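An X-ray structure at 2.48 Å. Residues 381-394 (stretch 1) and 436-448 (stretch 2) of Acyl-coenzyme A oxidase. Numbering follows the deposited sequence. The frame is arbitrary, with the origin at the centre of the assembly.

Stretch 1, residues 381-394: ADLHALTSGLKSVV
Stretch 2 (436-448) ENMVMLLQLARYL

Two helices of one chain pack closely, with axes 7.7 Å apart at nearest approach, and the small residues Ala385, Ser388, Gly389 and Ser392 line the first helix where the second crosses it. Helix 382-394 and helix 437-448 run roughly antiparallel, their N-to-C directions 146° apart (signed crossing angle -146°), and both continue later in the chain. Backbone torsions are mostly near -65°/-40°, departing at the first turn, with Asp382 at -35°/-38° and Leu383 at -96°/-34°, while Glu436, the first residue of stretch 2, is extended at -133°/129°. The register follows from the CA pairs: Ala385 CA to Leu444 CA 4.7 Å, Ser388 CA to Met440 CA 4.8 Å, Gly389 CA to Leu441 CA 5.2 Å and Ser392 CA to Asn437 CA 5.1 Å. The contact buries 642 Å², both sides summed.

Gly389 leaves room for leucine: Leu444 CD2 lies 3.9 Å from Gly389 CA, and an ideal CB on the glycine would sit 2.6 Å from that methyl, a clash. Leu444 (chi1 t, chi2 p) also brings CD1 to 4.0 Å from Ala385 CB, and its CB lies 3.6 Å from Ala385 O. Leu441 (m, t) starts sideways but its end comes nearer, placing CD2 4.2 Å from Gly389 CA and 4.4 Å from Val393 CG2 (Val393 chi1 t).

Met440 points toward the first helix with rotamer m, t, m. Its CB rests 3.3 Å from Ser388 O, its SD 3.7 Å from Lys391 CB, and its CE 4.3 Å from Ser392 CA; the lysine's end leads away. Ser392 (chi1 t) fits its OG against carbon, 3.4 Å from Asn437 CB and 3.4 Å from Leu441 CG.

Ser388 (chi1 -37°) turns its hydroxyl back on its own helix: Ser388 OG donates a very short 2.5 Å hydrogen bond to His384 O. Gln443 (chi1 t, chi2 t, chi3 139°) reaches the same hydroxyl, with OE1 3.1 Å from Ser388 OG. His384 (chi1 t, chi2 65°) brings NE2 within 2.7 Å of Gln443 OE1, but the angle is too poor for a hydrogen bond.

Toward the start of the first helix, Tyr447 (chi1 t, chi2 72°) packs CD2 3.5 Å from Ala385 CB, an apolar contact, and extends its hydroxyl to Asp382 (chi1 -113°, between wells). Tyr447 OH donates to Asp382 OD2 at 2.3 Å, the sole hydrogen bond across the stretches. A phenol donor suits a carboxylate acceptor, yet this length is very short and the hydroxyl's modelled position is less certain.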

# COMPACT_ATOMS: atom_id res chain seq x y z
N ALA B 381 -1.09 -1.10 33.62
CA ALA B 381 0.11 -0.57 32.96
C ALA B 381 0.71 -1.62 32.04
O ALA B 381 0.95 -1.35 30.86
CB ALA B 381 1.14 -0.12 33.97
N ASP B 382 0.96 -2.81 32.60
CA ASP B 382 1.22 -4.04 31.86
C ASP B 382 0.39 -4.11 30.58
O ASP B 382 0.87 -4.57 29.53
CB ASP B 382 0.90 -5.27 32.73
CG ASP B 382 2.14 -6.10 33.09
OD1 ASP B 382 2.32 -7.23 32.56
OD2 ASP B 382 2.95 -5.63 33.92
N LEU B 383 -0.86 -3.64 30.64
CA LEU B 383 -1.78 -3.77 29.53
C LEU B 383 -1.83 -2.53 28.64
O LEU B 383 -2.01 -2.67 27.43
CB LEU B 383 -3.18 -4.08 30.05
CG LEU B 383 -4.20 -4.60 29.02
CD1 LEU B 383 -3.76 -5.95 28.45
CD2 LEU B 383 -5.58 -4.69 29.64
N HIS B 384 -1.67 -1.33 29.20
CA HIS B 384 -1.65 -0.15 28.35
C HIS B 384 -0.42 -0.15 27.47
O HIS B 384 -0.45 0.39 26.35
CB HIS B 384 -1.70 1.12 29.19
CG HIS B 384 -1.71 2.39 28.38
ND1 HIS B 384 -2.75 2.73 27.54
CD2 HIS B 384 -0.80 3.39 28.27
CE1 HIS B 384 -2.49 3.89 26.95
NE2 HIS B 384 -1.31 4.30 27.38
N ALA B 385 0.68 -0.74 27.96
CA ALA B 385 1.91 -0.85 27.17
C ALA B 385 1.75 -1.83 26.02
O ALA B 385 2.11 -1.53 24.87
CB ALA B 385 3.06 -1.28 28.08
N LEU B 386 1.21 -3.02 26.31
CA LEU B 386 1.03 -4.04 25.29
C LEU B 386 0.06 -3.59 24.21
O LEU B 386 0.32 -3.77 23.01
CB LEU B 386 0.53 -5.33 25.96
CG LEU B 386 0.02 -6.43 25.03
CD1 LEU B 386 1.16 -7.20 24.38
CD2 LEU B 386 -0.93 -7.36 25.80
N THR B 387 -1.06 -3.00 24.62
CA THR B 387 -2.05 -2.46 23.70
C THR B 387 -1.44 -1.43 22.75
O THR B 387 -1.80 -1.36 21.57
CB THR B 387 -3.18 -1.86 24.52
OG1 THR B 387 -3.97 -2.94 25.05
CG2 THR B 387 -4.07 -0.92 23.70
N SER B 388 -0.50 -0.61 23.24
CA SER B 388 0.15 0.34 22.35
C SER B 388 0.90 -0.38 21.24
O SER B 388 0.85 0.03 20.08
CB SER B 388 1.14 1.22 23.13
OG SER B 388 0.64 1.53 24.42
N GLY B 389 1.62 -1.45 21.59
CA GLY B 389 2.29 -2.24 20.58
C GLY B 389 1.31 -2.97 19.69
O GLY B 389 1.50 -3.02 18.47
N LEU B 390 0.23 -3.50 20.26
CA LEU B 390 -0.72 -4.26 19.45
C LEU B 390 -1.27 -3.42 18.31
O LEU B 390 -1.23 -3.84 17.15
CB LEU B 390 -1.86 -4.78 20.32
CG LEU B 390 -1.60 -6.06 21.09
CD1 LEU B 390 -2.75 -6.26 22.05
CD2 LEU B 390 -1.47 -7.22 20.13
N LYS B 391 -1.79 -2.22 18.62
CA LYS B 391 -2.29 -1.34 17.57
C LYS B 391 -1.26 -1.14 16.46
O LYS B 391 -1.58 -1.25 15.27
CB LYS B 391 -2.70 0.00 18.16
CG LYS B 391 -4.07 0.03 18.78
CD LYS B 391 -4.30 1.40 19.44
CE LYS B 391 -5.41 1.37 20.50
NZ LYS B 391 -4.88 1.69 21.87
N SER B 392 -0.01 -0.86 16.83
CA SER B 392 1.01 -0.59 15.81
C SER B 392 1.29 -1.82 14.96
O SER B 392 1.31 -1.74 13.72
CB SER B 392 2.29 -0.09 16.48
OG SER B 392 3.32 0.09 15.53
N VAL B 393 1.52 -2.97 15.59
CA VAL B 393 1.94 -4.17 14.86
C VAL B 393 0.76 -4.75 14.07
O VAL B 393 0.92 -5.19 12.92
CB VAL B 393 2.55 -5.21 15.81
CG1 VAL B 393 2.76 -6.57 15.10
CG2 VAL B 393 3.83 -4.69 16.40
N VAL B 394 -0.42 -4.81 14.68
CA VAL B 394 -1.56 -5.38 13.98
C VAL B 394 -1.91 -4.53 12.75
O VAL B 394 -2.24 -5.06 11.68
CB VAL B 394 -2.76 -5.52 14.93
CG1 VAL B 394 -4.03 -5.86 14.16
CG2 VAL B 394 -2.47 -6.55 16.05
N GLU B 436 -0.28 7.70 15.09
CA GLU B 436 1.07 7.55 14.55
C GLU B 436 1.74 6.40 15.29
O GLU B 436 1.74 6.37 16.53
CB GLU B 436 1.90 8.85 14.67
CG GLU B 436 1.76 9.82 13.46
CD GLU B 436 1.25 11.24 13.82
OE1 GLU B 436 2.08 12.13 14.11
OE2 GLU B 436 0.01 11.48 13.80
N ASN B 437 2.31 5.45 14.54
CA ASN B 437 2.73 4.18 15.13
C ASN B 437 4.04 4.28 15.91
O ASN B 437 4.22 3.54 16.88
CB ASN B 437 2.85 3.10 14.05
CG ASN B 437 4.21 3.12 13.34
OD1 ASN B 437 5.19 2.52 13.81
ND2 ASN B 437 4.28 3.82 12.19
N MET B 438 4.95 5.19 15.52
CA MET B 438 6.24 5.26 16.20
C MET B 438 6.10 5.65 17.68
O MET B 438 6.91 5.20 18.51
CB MET B 438 7.16 6.22 15.47
CG MET B 438 8.45 5.58 15.01
SD MET B 438 8.31 4.06 14.02
CE MET B 438 9.17 4.52 12.51
N VAL B 439 5.13 6.50 18.04
CA VAL B 439 5.01 6.81 19.46
C VAL B 439 4.34 5.66 20.22
O VAL B 439 4.61 5.47 21.42
CB VAL B 439 4.31 8.17 19.71
CG1 VAL B 439 5.06 9.29 18.96
CG2 VAL B 439 2.81 8.13 19.40
N MET B 440 3.45 4.90 19.57
CA MET B 440 2.89 3.74 20.26
C MET B 440 3.97 2.72 20.59
O MET B 440 3.99 2.17 21.70
CB MET B 440 1.76 3.10 19.45
CG MET B 440 0.53 3.96 19.26
SD MET B 440 -0.75 3.12 18.28
CE MET B 440 -0.31 3.40 16.56
N LEU B 441 4.90 2.46 19.65
CA LEU B 441 5.93 1.47 19.93
C LEU B 441 6.92 1.97 20.97
O LEU B 441 7.35 1.20 21.84
CB LEU B 441 6.69 1.07 18.67
CG LEU B 441 5.96 0.18 17.69
CD1 LEU B 441 6.81 0.07 16.44
CD2 LEU B 441 5.66 -1.19 18.31
N LEU B 442 7.29 3.25 20.91
CA LEU B 442 8.26 3.75 21.89
C LEU B 442 7.63 3.91 23.28
O LEU B 442 8.35 3.88 24.29
CB LEU B 442 8.89 5.04 21.33
CG LEU B 442 9.99 4.85 20.24
CD1 LEU B 442 10.42 6.15 19.60
CD2 LEU B 442 11.23 4.19 20.80
N GLN B 443 6.30 4.02 23.38
CA GLN B 443 5.65 3.92 24.67
C GLN B 443 5.79 2.52 25.28
O GLN B 443 6.03 2.38 26.48
CB GLN B 443 4.18 4.29 24.52
CG GLN B 443 3.35 4.11 25.76
CD GLN B 443 2.01 4.75 25.59
OE1 GLN B 443 0.97 4.21 25.99
NE2 GLN B 443 2.01 5.92 24.94
N LEU B 444 5.62 1.47 24.47
CA LEU B 444 5.94 0.12 24.94
C LEU B 444 7.42 -0.01 25.25
O LEU B 444 7.81 -0.69 26.21
CB LEU B 444 5.50 -0.92 23.90
CG LEU B 444 5.88 -2.40 24.07
CD1 LEU B 444 5.47 -2.96 25.42
CD2 LEU B 444 5.23 -3.22 22.95
N ALA B 445 8.27 0.64 24.45
CA ALA B 445 9.71 0.56 24.69
C ALA B 445 10.08 1.06 26.08
O ALA B 445 10.95 0.47 26.74
CB ALA B 445 10.47 1.37 23.64
N ARG B 446 9.47 2.16 26.53
CA ARG B 446 9.75 2.68 27.87
C ARG B 446 9.44 1.64 28.94
O ARG B 446 10.22 1.46 29.88
CB ARG B 446 8.96 3.98 28.12
CG ARG B 446 9.42 5.17 27.26
CD ARG B 446 9.14 6.52 27.91
NE ARG B 446 9.85 7.61 27.22
CZ ARG B 446 11.13 7.97 27.46
NH1 ARG B 446 11.85 7.35 28.38
NH2 ARG B 446 11.68 8.96 26.77
N TYR B 447 8.31 0.95 28.78
CA TYR B 447 7.92 -0.09 29.72
C TYR B 447 8.85 -1.30 29.67
O TYR B 447 9.12 -1.92 30.70
CB TYR B 447 6.47 -0.49 29.44
CG TYR B 447 5.99 -1.66 30.25
CD1 TYR B 447 5.75 -1.52 31.60
CD2 TYR B 447 5.73 -2.89 29.64
CE1 TYR B 447 5.29 -2.59 32.35
CE2 TYR B 447 5.27 -3.95 30.37
CZ TYR B 447 5.06 -3.79 31.73
OH TYR B 447 4.60 -4.84 32.48
N LEU B 448 9.30 -1.69 28.48
CA LEU B 448 10.24 -2.81 28.42
C LEU B 448 11.60 -2.43 28.98
O LEU B 448 12.29 -3.27 29.57
CB LEU B 448 10.39 -3.33 26.99
CG LEU B 448 9.22 -4.03 26.31
CD1 LEU B 448 9.60 -4.27 24.87
CD2 LEU B 448 8.81 -5.33 27.01